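Local coordinates for ORC1-type DNA replication protein 2 (Aeropyrum pernix, PDB 1W5T) that binds DNA and ATP as an AAA+ ATPase of the Cdc6/Orc family and takes part in the regulation of DNA replication, at residues A[60-65]-A[212-216]; A[220-224]-A[257-263]; A[20-24]-A[67-71]. The contacts are given in a common frame with arbitrary orientation. Numbering follows the deposited sequence.

Contact 1: residues A[60-65]-A[212-216]. With ANP (phosphoaminophosphonic acid-adenylate ester), chain D.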
loop_
_atom_site.group_PDB
_atom_site.type_symbol
_atom_site.label_atom_id
_atom_site.label_comp_id
_atom_site.label_asym_id
_atom_site.label_seq_id
_atom_site.Cartn_x
_atom_site.Cartn_y
_atom_site.Cartn_z
ATOM N N ARG A 60 2.279 6.798 -1.212
ATOM C CA ARG A 60 1.551 6.876 0.066
ATOM C C ARG A 60 1.598 5.545 0.792
ATOM O O ARG A 60 1.480 4.481 0.157
ATOM C CB ARG A 60 0.082 7.303 -0.121
ATOM C CG ARG A 60 -0.119 8.665 -0.784
ATOM C CD ARG A 60 0.564 9.870 -0.044
ATOM N NE ARG A 60 0.143 11.134 -0.647
ATOM C CZ ARG A 60 -0.429 12.138 -0.011
ATOM N NH1 ARG A 60 -0.782 13.231 -0.703
ATOM N NH2 ARG A 60 -0.631 12.071 1.304
ATOM N N VAL A 61 1.791 5.597 2.115
ATOM C CA VAL A 61 1.803 4.398 2.967
ATOM C C VAL A 61 0.810 4.513 4.140
ATOM O O VAL A 61 0.474 5.615 4.589
ATOM C CB VAL A 61 3.243 4.044 3.496
ATOM C CG1 VAL A 61 4.253 3.874 2.365
ATOM C CG2 VAL A 61 3.775 5.106 4.457
ATOM N N GLY A 62 0.308 3.377 4.623
ATOM C CA GLY A 62 -0.567 3.352 5.784
ATOM C C GLY A 62 -1.986 3.789 5.466
ATOM O O GLY A 62 -2.677 4.377 6.296
ATOM N N ILE A 63 -2.425 3.491 4.252
ATOM C CA ILE A 63 -3.736 3.919 3.774
ATOM C C ILE A 63 -4.751 2.773 3.604
ATOM O O ILE A 63 -5.790 2.943 2.944
ATOM C CB ILE A 63 -3.607 4.718 2.467
ATOM C CG1 ILE A 63 -2.874 3.887 1.410
ATOM C CG2 ILE A 63 -2.856 6.024 2.739
ATOM C CD1 ILE A 63 -2.545 4.660 0.152
ATOM N N GLY A 64 -4.455 1.615 4.201
ATOM C CA GLY A 64 -5.456 0.561 4.324
ATOM C C GLY A 64 -5.459 -0.543 3.282
ATOM O O GLY A 64 -6.360 -1.349 3.272
ATOM N N LYS A 65 -4.454 -0.595 2.421
ATOM C CA LYS A 65 -4.321 -1.661 1.437
ATOM C C LYS A 65 -4.425 -3.064 2.055
ATOM O O LYS A 65 -5.290 -3.887 1.671
ATOM C CB LYS A 65 -3.007 -1.526 0.661
ATOM C CG LYS A 65 -2.974 -0.352 -0.289
ATOM C CD LYS A 65 -1.673 -0.243 -1.072
ATOM C CE LYS A 65 -0.409 -0.133 -0.211
ATOM N NZ LYS A 65 -0.114 1.256 0.318
ATOM N N LEU A 212 -7.026 2.918 -3.551
ATOM C CA LEU A 212 -7.198 3.516 -2.217
ATOM C C LEU A 212 -6.421 4.828 -2.114
ATOM O O LEU A 212 -5.201 4.824 -2.251
ATOM C CB LEU A 212 -6.685 2.562 -1.157
ATOM C CG LEU A 212 -7.684 1.715 -0.362
ATOM C CD1 LEU A 212 -8.995 1.376 -1.068
ATOM C CD2 LEU A 212 -7.033 0.485 0.204
ATOM N N PRO A 213 -7.089 5.952 -1.896
ATOM C CA PRO A 213 -6.341 7.189 -1.728
ATOM C C PRO A 213 -5.990 7.353 -0.227
ATOM O O PRO A 213 -6.521 6.646 0.648
ATOM C CB PRO A 213 -7.358 8.274 -2.142
ATOM C CG PRO A 213 -8.696 7.726 -1.588
ATOM C CD PRO A 213 -8.547 6.162 -1.768
ATOM N N ALA A 214 -5.139 8.336 0.041
ATOM C CA ALA A 214 -4.799 8.707 1.373
ATOM C C ALA A 214 -6.025 9.317 2.067
ATOM O O ALA A 214 -6.894 9.881 1.423
ATOM C CB ALA A 214 -3.607 9.704 1.345
ATOM N N TYR A 215 -6.050 9.195 3.395
ATOM C CA TYR A 215 -7.186 9.595 4.211
ATOM C C TYR A 215 -7.299 11.092 4.512
ATOM O O TYR A 215 -6.323 11.781 4.902
ATOM C CB TYR A 215 -7.150 8.808 5.535
ATOM C CG TYR A 215 -7.424 7.324 5.402
ATOM C CD1 TYR A 215 -6.433 6.379 5.726
ATOM C CD2 TYR A 215 -8.694 6.858 4.971
ATOM C CE1 TYR A 215 -6.690 5.011 5.620
ATOM C CE2 TYR A 215 -8.955 5.473 4.850
ATOM C CZ TYR A 215 -7.954 4.572 5.166
ATOM O OH TYR A 215 -8.227 3.249 5.058
ATOM N N LYS A 216 -8.508 11.602 4.354
ATOM C CA LYS A 216 -8.843 12.971 4.820
ATOM C C LYS A 216 -8.998 12.995 6.343
ATOM O O LYS A 216 -9.121 11.935 6.987
ATOM C CB LYS A 216 -10.101 13.480 4.149
ATOM C CG LYS A 216 -9.958 13.472 2.609
ATOM C CD LYS A 216 -11.235 13.942 1.894
ATOM C CE LYS A 216 -11.145 13.689 0.340
ATOM N NZ LYS A 216 -10.808 14.955 -0.420
HETATM P PG ANP D . 1.905 0.355 3.574
HETATM O O1G ANP D . 3.136 0.492 4.567
HETATM O O2G ANP D . 1.867 -1.145 3.046
HETATM O O3G ANP D . 1.961 1.380 2.363
HETATM P PB ANP D . -1.029 0.008 4.012
HETATM O O1B ANP D . -1.074 -1.521 3.611
HETATM O O2B ANP D . -1.537 0.855 2.807
HETATM N N3B ANP D . 0.503 0.542 4.550
HETATM P PA ANP D . -2.472 -0.701 6.397
HETATM O O1A ANP D . -3.707 -1.601 5.925
HETATM O O2A ANP D . -1.301 -1.648 6.890
HETATM O O3A ANP D . -2.019 0.349 5.256
HETATM O "O5'" ANP D . -2.969 0.338 7.528
HETATM C "C5'" ANP D . -2.213 1.209 8.384
HETATM C "C4'" ANP D . -2.913 1.178 9.746
HETATM O "O4'" ANP D . -4.177 1.849 9.679
HETATM C "C3'" ANP D . -3.268 -0.237 10.199
HETATM O "O3'" ANP D . -3.185 -0.277 11.596
HETATM C "C2'" ANP D . -4.726 -0.425 9.797
HETATM O "O2'" ANP D . -5.463 -1.404 10.530
HETATM C "C1'" ANP D . -5.267 0.982 10.006
HETATM N N9 ANP D . -6.307 1.277 9.028
HETATM C C8 ANP D . -6.093 1.640 7.712
HETATM N N7 ANP D . -7.258 1.851 7.050
HETATM C C5 ANP D . -8.258 1.672 7.926
HETATM C C6 ANP D . -9.754 1.707 8.002
HETATM N N6 ANP D . -10.534 2.027 6.930
HETATM N N1 ANP D . -10.370 1.386 9.172
HETATM C C2 ANP D . -9.708 1.059 10.272
HETATM N N3 ANP D . -8.355 0.974 10.333
HETATM C C4 ANP D . -7.602 1.285 9.169
HETATM O O HOH W 1 -7.764 4.591 1.830
#
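The P-loop (Walker A motif) of an AAA+ ATPase wraps the nucleotide phosphates, and here its 60-65 turn is backed by 212-216, the link running from the last strand of the ATPase core into the lid. I63 fills the space between them: its CG2 lies 3.6 Å from A214 CA and its CD1 3.6 Å from L212 O. One water bridges the two backbones, donating to I63 O (2.8 Å) and P213 O (2.7 Å). I63 N donates to ANP O2B (3.1 Å) and G64 N to ANP O3A (2.9 Å), while K65 NZ reaches both O2B and O3G of ANP at 2.9 Å. Y215 OH donates to ANP N7 (2.6 Å). G64 (phi 96°) leaves no room for a CB, which would be jammed against the preceding carbonyl O and fall 2.6 Å from Y215 OH. The two segments thus meet through apolar contact and one water, while the polar bonds of G64, K65 and Y215 go to the nucleotide, which spans the junction between ATPase core and lid linker.

Contact 2: residues A[220-224]-A[257-263]. With ANP (phosphoaminophosphonic acid-adenylate ester), chain D.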
loop_
_atom_site.group_PDB
_atom_site.type_symbol
_atom_site.label_atom_id
_atom_site.label_comp_id
_atom_site.label_asym_id
_atom_site.label_seq_id
_atom_site.Cartn_x
_atom_site.Cartn_y
_atom_site.Cartn_z
ATOM N N LEU A 220 -9.731 9.963 9.170
ATOM C CA LEU A 220 -8.802 9.663 10.241
ATOM C C LEU A 220 -9.477 9.809 11.586
ATOM O O LEU A 220 -9.205 9.047 12.483
ATOM C CB LEU A 220 -7.525 10.540 10.192
ATOM C CG LEU A 220 -6.532 10.249 9.041
ATOM C CD1 LEU A 220 -5.436 11.299 9.035
ATOM C CD2 LEU A 220 -5.971 8.779 9.105
ATOM N N TYR A 221 -10.380 10.774 11.706
ATOM C CA TYR A 221 -11.078 10.980 12.939
ATOM C C TYR A 221 -11.935 9.750 13.249
ATOM O O TYR A 221 -11.881 9.189 14.349
ATOM C CB TYR A 221 -11.930 12.260 12.940
ATOM C CG TYR A 221 -12.729 12.309 14.224
ATOM C CD1 TYR A 221 -13.957 11.674 14.322
ATOM C CD2 TYR A 221 -12.174 12.877 15.395
ATOM C CE1 TYR A 221 -14.641 11.636 15.496
ATOM C CE2 TYR A 221 -12.877 12.873 16.588
ATOM C CZ TYR A 221 -14.108 12.252 16.616
ATOM O OH TYR A 221 -14.820 12.207 17.764
ATOM N N THR A 222 -12.740 9.346 12.271
ATOM C CA THR A 222 -13.497 8.118 12.370
ATOM C C THR A 222 -12.615 6.932 12.719
ATOM O O THR A 222 -12.986 6.101 13.555
ATOM C CB THR A 222 -14.280 7.867 11.060
ATOM O OG1 THR A 222 -15.169 8.961 10.840
ATOM C CG2 THR A 222 -15.224 6.720 11.210
ATOM N N ILE A 223 -11.451 6.842 12.096
ATOM C CA ILE A 223 -10.568 5.697 12.395
ATOM C C ILE A 223 -10.004 5.716 13.824
ATOM O O ILE A 223 -9.948 4.676 14.485
ATOM C CB ILE A 223 -9.445 5.527 11.322
ATOM C CG1 ILE A 223 -10.087 5.204 9.957
ATOM C CG2 ILE A 223 -8.393 4.462 11.797
ATOM C CD1 ILE A 223 -9.118 5.360 8.698
ATOM N N LEU A 224 -9.637 6.891 14.317
ATOM C CA LEU A 224 -9.098 7.019 15.664
ATOM C C LEU A 224 -10.197 6.777 16.703
ATOM O O LEU A 224 -9.976 6.191 17.783
ATOM C CB LEU A 224 -8.436 8.399 15.860
ATOM C CG LEU A 224 -7.184 8.624 15.005
ATOM C CD1 LEU A 224 -6.710 10.086 15.057
ATOM C CD2 LEU A 224 -6.063 7.649 15.365
ATOM N N GLY A 257 -2.016 11.717 5.227
ATOM C CA GLY A 257 -3.235 10.941 5.228
ATOM C C GLY A 257 -3.023 9.495 5.620
ATOM O O GLY A 257 -3.731 8.623 5.160
ATOM N N SER A 258 -2.002 9.236 6.427
ATOM C CA SER A 258 -1.662 7.868 6.818
ATOM C C SER A 258 -2.370 7.474 8.127
ATOM O O SER A 258 -2.146 8.084 9.184
ATOM C CB SER A 258 -0.161 7.733 6.923
ATOM O OG SER A 258 0.189 6.577 7.609
ATOM N N ALA A 259 -3.229 6.459 8.056
ATOM C CA ALA A 259 -3.841 5.923 9.271
ATOM C C ALA A 259 -2.859 5.252 10.238
ATOM O O ALA A 259 -3.023 5.328 11.479
ATOM C CB ALA A 259 -5.031 5.001 8.944
ATOM N N ARG A 260 -1.835 4.618 9.698
ATOM C CA ARG A 260 -0.771 4.063 10.547
ATOM C C ARG A 260 -0.172 5.154 11.439
ATOM O O ARG A 260 -0.059 4.978 12.634
ATOM C CB ARG A 260 0.335 3.390 9.712
ATOM C CG ARG A 260 1.674 3.197 10.440
ATOM C CD ARG A 260 2.334 1.825 10.212
ATOM N NE ARG A 260 2.278 1.445 8.789
ATOM C CZ ARG A 260 1.846 0.257 8.314
ATOM N NH1 ARG A 260 1.848 0.061 7.000
ATOM N NH2 ARG A 260 1.437 -0.735 9.131
ATOM N N ARG A 261 0.200 6.273 10.836
ATOM C CA ARG A 261 0.826 7.358 11.574
ATOM C C ARG A 261 -0.123 7.934 12.613
ATOM O O ARG A 261 0.309 8.288 13.689
ATOM C CB ARG A 261 1.254 8.463 10.642
ATOM C CG ARG A 261 2.659 8.912 10.841
ATOM C CD ARG A 261 3.198 9.870 9.743
ATOM N NE ARG A 261 4.478 10.358 10.200
ATOM C CZ ARG A 261 4.887 11.618 10.393
ATOM N NH1 ARG A 261 6.106 11.764 10.884
ATOM N NH2 ARG A 261 4.166 12.696 10.091
ATOM N N ALA A 262 -1.408 8.054 12.274
ATOM C CA ALA A 262 -2.386 8.615 13.190
ATOM C C ALA A 262 -2.573 7.732 14.433
ATOM O O ALA A 262 -2.527 8.241 15.566
ATOM C CB ALA A 262 -3.701 8.861 12.504
ATOM N N ILE A 263 -2.726 6.426 14.189
ATOM C CA ILE A 263 -2.905 5.445 15.232
ATOM C C ILE A 263 -1.696 5.342 16.169
ATOM O O ILE A 263 -1.873 5.192 17.392
ATOM C CB ILE A 263 -3.264 4.069 14.613
ATOM C CG1 ILE A 263 -4.689 4.104 14.102
ATOM C CG2 ILE A 263 -3.155 2.950 15.632
ATOM C CD1 ILE A 263 -4.968 2.990 13.148
HETATM P PG ANP D . 1.905 0.355 3.574
HETATM O O1G ANP D . 3.136 0.492 4.567
HETATM O O2G ANP D . 1.867 -1.145 3.046
HETATM O O3G ANP D . 1.961 1.380 2.363
HETATM P PB ANP D . -1.029 0.008 4.012
HETATM O O1B ANP D . -1.074 -1.521 3.611
HETATM O O2B ANP D . -1.537 0.855 2.807
HETATM N N3B ANP D . 0.503 0.542 4.550
HETATM P PA ANP D . -2.472 -0.701 6.397
HETATM O O1A ANP D . -3.707 -1.601 5.925
HETATM O O2A ANP D . -1.301 -1.648 6.890
HETATM O O3A ANP D . -2.019 0.349 5.256
HETATM O "O5'" ANP D . -2.969 0.338 7.528
HETATM C "C5'" ANP D . -2.213 1.209 8.384
HETATM C "C4'" ANP D . -2.913 1.178 9.746
HETATM O "O4'" ANP D . -4.177 1.849 9.679
HETATM C "C3'" ANP D . -3.268 -0.237 10.199
HETATM O "O3'" ANP D . -3.185 -0.277 11.596
HETATM C "C2'" ANP D . -4.726 -0.425 9.797
HETATM O "O2'" ANP D . -5.463 -1.404 10.530
HETATM C "C1'" ANP D . -5.267 0.982 10.006
HETATM N N9 ANP D . -6.307 1.277 9.028
HETATM C C8 ANP D . -6.093 1.640 7.712
HETATM N N7 ANP D . -7.258 1.851 7.050
HETATM C C5 ANP D . -8.258 1.672 7.926
HETATM C C6 ANP D . -9.754 1.707 8.002
HETATM N N6 ANP D . -10.534 2.027 6.930
HETATM N N1 ANP D . -10.370 1.386 9.172
HETATM C C2 ANP D . -9.708 1.059 10.272
HETATM N N3 ANP D . -8.355 0.974 10.333
HETATM C C4 ANP D . -7.602 1.285 9.169
#
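Two residues with no more than a methyl side chain, A259 and A262, form much of one face of this helix pair, and branched side chains from the other helix fill the space they leave. The axes of 220-224 and 259-263 cross at -50° with a closest approach of 10.1 Å. L220 sends CD2 to within 3.6 Å of A259 CA; one turn on, L224 CD2 lies 3.9 Å from A262 CB. Between them I223 CD1 lies 4.1 Å from A259 CB. These helices belong to the helical lid of Cdc6/Orc proteins and also line the nucleotide pocket: A259 CB comes 3.3 Å from ANP O4' and I223 CD1 3.8 Å from ANP C6. S258 is the N-cap of helix 259-275, its OG accepting from R261 N at 3.2 Å. The CA-to-CB bond of R260 points away from 220-224, and R260 NH1 makes a weak hydrogen bond to O1G of the ANP gamma-phosphate (2.8 Å), consistent with the sensor 2 arginine of AAA+ proteins.

Contact 3: residues A[20-24]-A[67-71]; sequences IPPEL and TLAKF. With ANP (phosphoaminophosphonic acid-adenylate ester), chain D.
An extended I20 (phi/psi -110/121) begins the non-helical segment 20-24, its CA 6.5 Å from that of T67 in residues 67-71 of helix 65-82. Its side chain (chi1 m, chi2 m) points to the helix, placing CD1 3.9 Å from K70 CD, with CG2 4.2 Å from F71 CD1. P21 (-67/153) keeps the chain extended; its O lies 3.8 Å from F71 CD1. At P22 (-65/-19) the backbone bends, and P22 O approaches F71 CE1 at 3.7 Å; I20 CG2, P21 O and P22 O lie at the edge of the F71 ring. The helix is the one that follows the P-loop in the AAA+ fold, and its T67 donates to ANP O1A through N and OG1, both at 2.8 Å. E23 is extended again (-143/155), its CA-to-CB bond pointing away from the helix and its CA 3.7 Å from F71 CE1. L24 (-101/138; chi1 m, chi2 t) lies over the F71 ring (chi1 t, chi2 87°) in a CH-pi contact, L24 CG being 3.8 Å from the centroid and 13° off the normal. L24 CD1 meets L68 CD1 at 4.1 Å, and L24 CD2 lies 3.6 Å from ANP N1.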
loop_
_atom_site.group_PDB
_atom_site.type_symbol
_atom_site.label_atom_id
_atom_site.label_comp_id
_atom_site.label_asym_id
_atom_site.label_seq_id
_atom_site.Cartn_x
_atom_site.Cartn_y
_atom_site.Cartn_z
ATOM N N ILE A 20 -6.880 -6.116 13.022
ATOM C CA ILE A 20 -7.992 -5.851 12.105
ATOM C C ILE A 20 -9.257 -5.598 12.917
ATOM O O ILE A 20 -9.659 -6.442 13.715
ATOM C CB ILE A 20 -8.231 -7.083 11.186
ATOM C CG1 ILE A 20 -6.888 -7.568 10.543
ATOM C CG2 ILE A 20 -9.280 -6.759 10.126
ATOM C CD1 ILE A 20 -6.294 -6.568 9.497
ATOM N N PRO A 21 -9.875 -4.436 12.757
ATOM C CA PRO A 21 -11.048 -4.124 13.565
ATOM C C PRO A 21 -12.213 -5.044 13.203
ATOM O O PRO A 21 -12.208 -5.537 12.081
ATOM C CB PRO A 21 -11.295 -2.628 13.295
ATOM C CG PRO A 21 -10.470 -2.279 12.183
ATOM C CD PRO A 21 -9.468 -3.315 11.906
ATOM N N PRO A 22 -13.151 -5.308 14.127
ATOM C CA PRO A 22 -14.283 -6.225 13.837
ATOM C C PRO A 22 -15.230 -5.676 12.744
ATOM O O PRO A 22 -15.985 -6.436 12.176
ATOM C CB PRO A 22 -15.044 -6.317 15.168
ATOM C CG PRO A 22 -14.632 -5.097 15.967
ATOM C CD PRO A 22 -13.228 -4.722 15.477
ATOM N N GLU A 23 -15.185 -4.364 12.489
ATOM C CA GLU A 23 -15.981 -3.718 11.433
ATOM C C GLU A 23 -15.168 -2.626 10.799
ATOM O O GLU A 23 -14.286 -2.091 11.451
ATOM C CB GLU A 23 -17.262 -3.104 12.021
ATOM C CG GLU A 23 -18.457 -4.073 11.963
ATOM C CD GLU A 23 -19.814 -3.373 11.990
ATOM O OE1 GLU A 23 -19.835 -2.191 12.436
ATOM O OE2 GLU A 23 -20.849 -3.994 11.575
ATOM N N LEU A 24 -15.450 -2.266 9.557
ATOM C CA LEU A 24 -14.837 -1.055 8.981
ATOM C C LEU A 24 -15.803 0.119 8.986
ATOM O O LEU A 24 -16.964 -0.034 8.642
ATOM C CB LEU A 24 -14.338 -1.268 7.558
ATOM C CG LEU A 24 -13.077 -2.107 7.294
ATOM C CD1 LEU A 24 -12.702 -2.049 5.808
ATOM C CD2 LEU A 24 -11.914 -1.732 8.147
ATOM N N THR A 67 -5.168 -3.914 5.304
ATOM C CA THR A 67 -6.382 -3.994 6.120
ATOM C C THR A 67 -7.643 -4.247 5.306
ATOM O O THR A 67 -8.429 -5.075 5.670
ATOM C CB THR A 67 -6.545 -2.695 6.937
ATOM O OG1 THR A 67 -5.488 -2.634 7.886
ATOM C CG2 THR A 67 -7.847 -2.740 7.814
ATOM N N LEU A 68 -7.847 -3.497 4.235
ATOM C CA LEU A 68 -8.994 -3.739 3.357
ATOM C C LEU A 68 -8.978 -5.157 2.821
ATOM O O LEU A 68 -10.013 -5.812 2.772
ATOM C CB LEU A 68 -8.993 -2.781 2.160
ATOM C CG LEU A 68 -10.212 -2.892 1.214
ATOM C CD1 LEU A 68 -11.556 -2.788 1.978
ATOM C CD2 LEU A 68 -10.118 -1.861 0.051
ATOM N N ALA A 69 -7.812 -5.630 2.393
ATOM C CA ALA A 69 -7.755 -6.931 1.751
ATOM C C ALA A 69 -8.096 -8.010 2.782
ATOM O O ALA A 69 -8.881 -8.905 2.495
ATOM C CB ALA A 69 -6.360 -7.170 1.117
ATOM N N LYS A 70 -7.535 -7.906 3.991
ATOM C CA LYS A 70 -7.783 -8.942 4.975
ATOM C C LYS A 70 -9.175 -8.850 5.503
ATOM O O LYS A 70 -9.815 -9.867 5.693
ATOM C CB LYS A 70 -6.820 -8.905 6.134
ATOM C CG LYS A 70 -5.453 -9.337 5.815
ATOM C CD LYS A 70 -4.573 -9.033 7.015
ATOM C CE LYS A 70 -3.374 -9.957 7.035
ATOM N NZ LYS A 70 -2.378 -9.372 7.947
ATOM N N PHE A 71 -9.673 -7.642 5.717
ATOM C CA PHE A 71 -11.035 -7.531 6.191
ATOM C C PHE A 71 -12.016 -8.143 5.190
ATOM O O PHE A 71 -12.947 -8.806 5.602
ATOM C CB PHE A 71 -11.398 -6.078 6.514
ATOM C CG PHE A 71 -12.798 -5.907 7.029
ATOM C CD1 PHE A 71 -13.071 -6.044 8.379
ATOM C CD2 PHE A 71 -13.851 -5.549 6.156
ATOM C CE1 PHE A 71 -14.384 -5.875 8.864
ATOM C CE2 PHE A 71 -15.158 -5.337 6.637
ATOM C CZ PHE A 71 -15.432 -5.540 7.986
HETATM P PG ANP D . 1.905 0.355 3.574
HETATM O O1G ANP D . 3.136 0.492 4.567
HETATM O O2G ANP D . 1.867 -1.145 3.046
HETATM O O3G ANP D . 1.961 1.380 2.363
HETATM P PB ANP D . -1.029 0.008 4.012
HETATM O O1B ANP D . -1.074 -1.521 3.611
HETATM O O2B ANP D . -1.537 0.855 2.807
HETATM N N3B ANP D . 0.503 0.542 4.550
HETATM P PA ANP D . -2.472 -0.701 6.397
HETATM O O1A ANP D . -3.707 -1.601 5.925
HETATM O O2A ANP D . -1.301 -1.648 6.890
HETATM O O3A ANP D . -2.019 0.349 5.256
HETATM O "O5'" ANP D . -2.969 0.338 7.528
HETATM C "C5'" ANP D . -2.213 1.209 8.384
HETATM C "C4'" ANP D . -2.913 1.178 9.746
HETATM O "O4'" ANP D . -4.177 1.849 9.679
HETATM C "C3'" ANP D . -3.268 -0.237 10.199
HETATM O "O3'" ANP D . -3.185 -0.277 11.596
HETATM C "C2'" ANP D . -4.726 -0.425 9.797
HETATM O "O2'" ANP D . -5.463 -1.404 10.530
HETATM C "C1'" ANP D . -5.267 0.982 10.006
HETATM N N9 ANP D . -6.307 1.277 9.028
HETATM C C8 ANP D . -6.093 1.640 7.712
HETATM N N7 ANP D . -7.258 1.851 7.050
HETATM C C5 ANP D . -8.258 1.672 7.926
HETATM C C6 ANP D . -9.754 1.707 8.002
HETATM N N6 ANP D . -10.534 2.027 6.930
HETATM N N1 ANP D . -10.370 1.386 9.172
HETATM C C2 ANP D . -9.708 1.059 10.272
HETATM N N3 ANP D . -8.355 0.974 10.333
HETATM C C4 ANP D . -7.602 1.285 9.169
#

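Here the nucleotide lies between ATPase core and lid, surrounded by parts distant in sequence, as these three contacts illustrate. All touch ANP: contact 1 meets the phosphates and N7, contact 2 the ribose, the adenine and the gamma-phosphate, contact 3 the alpha-phosphate, the ribose O2' and the adenine. Contacts 1 and 2, with centres 9 Å apart, join directly where Y215 N probably bonds to G257 O (3.0 Å) and G62 O packs on A259 CB (3.6 Å). Contact 3, centred 14 Å from each of the others, meets contact 1 through L68 CD2 and L212 CD1 (3.6 Å). Contacts 2 and 3 do not touch, their nearest atoms being about 7 Å apart, yet both reach the bound nucleotide.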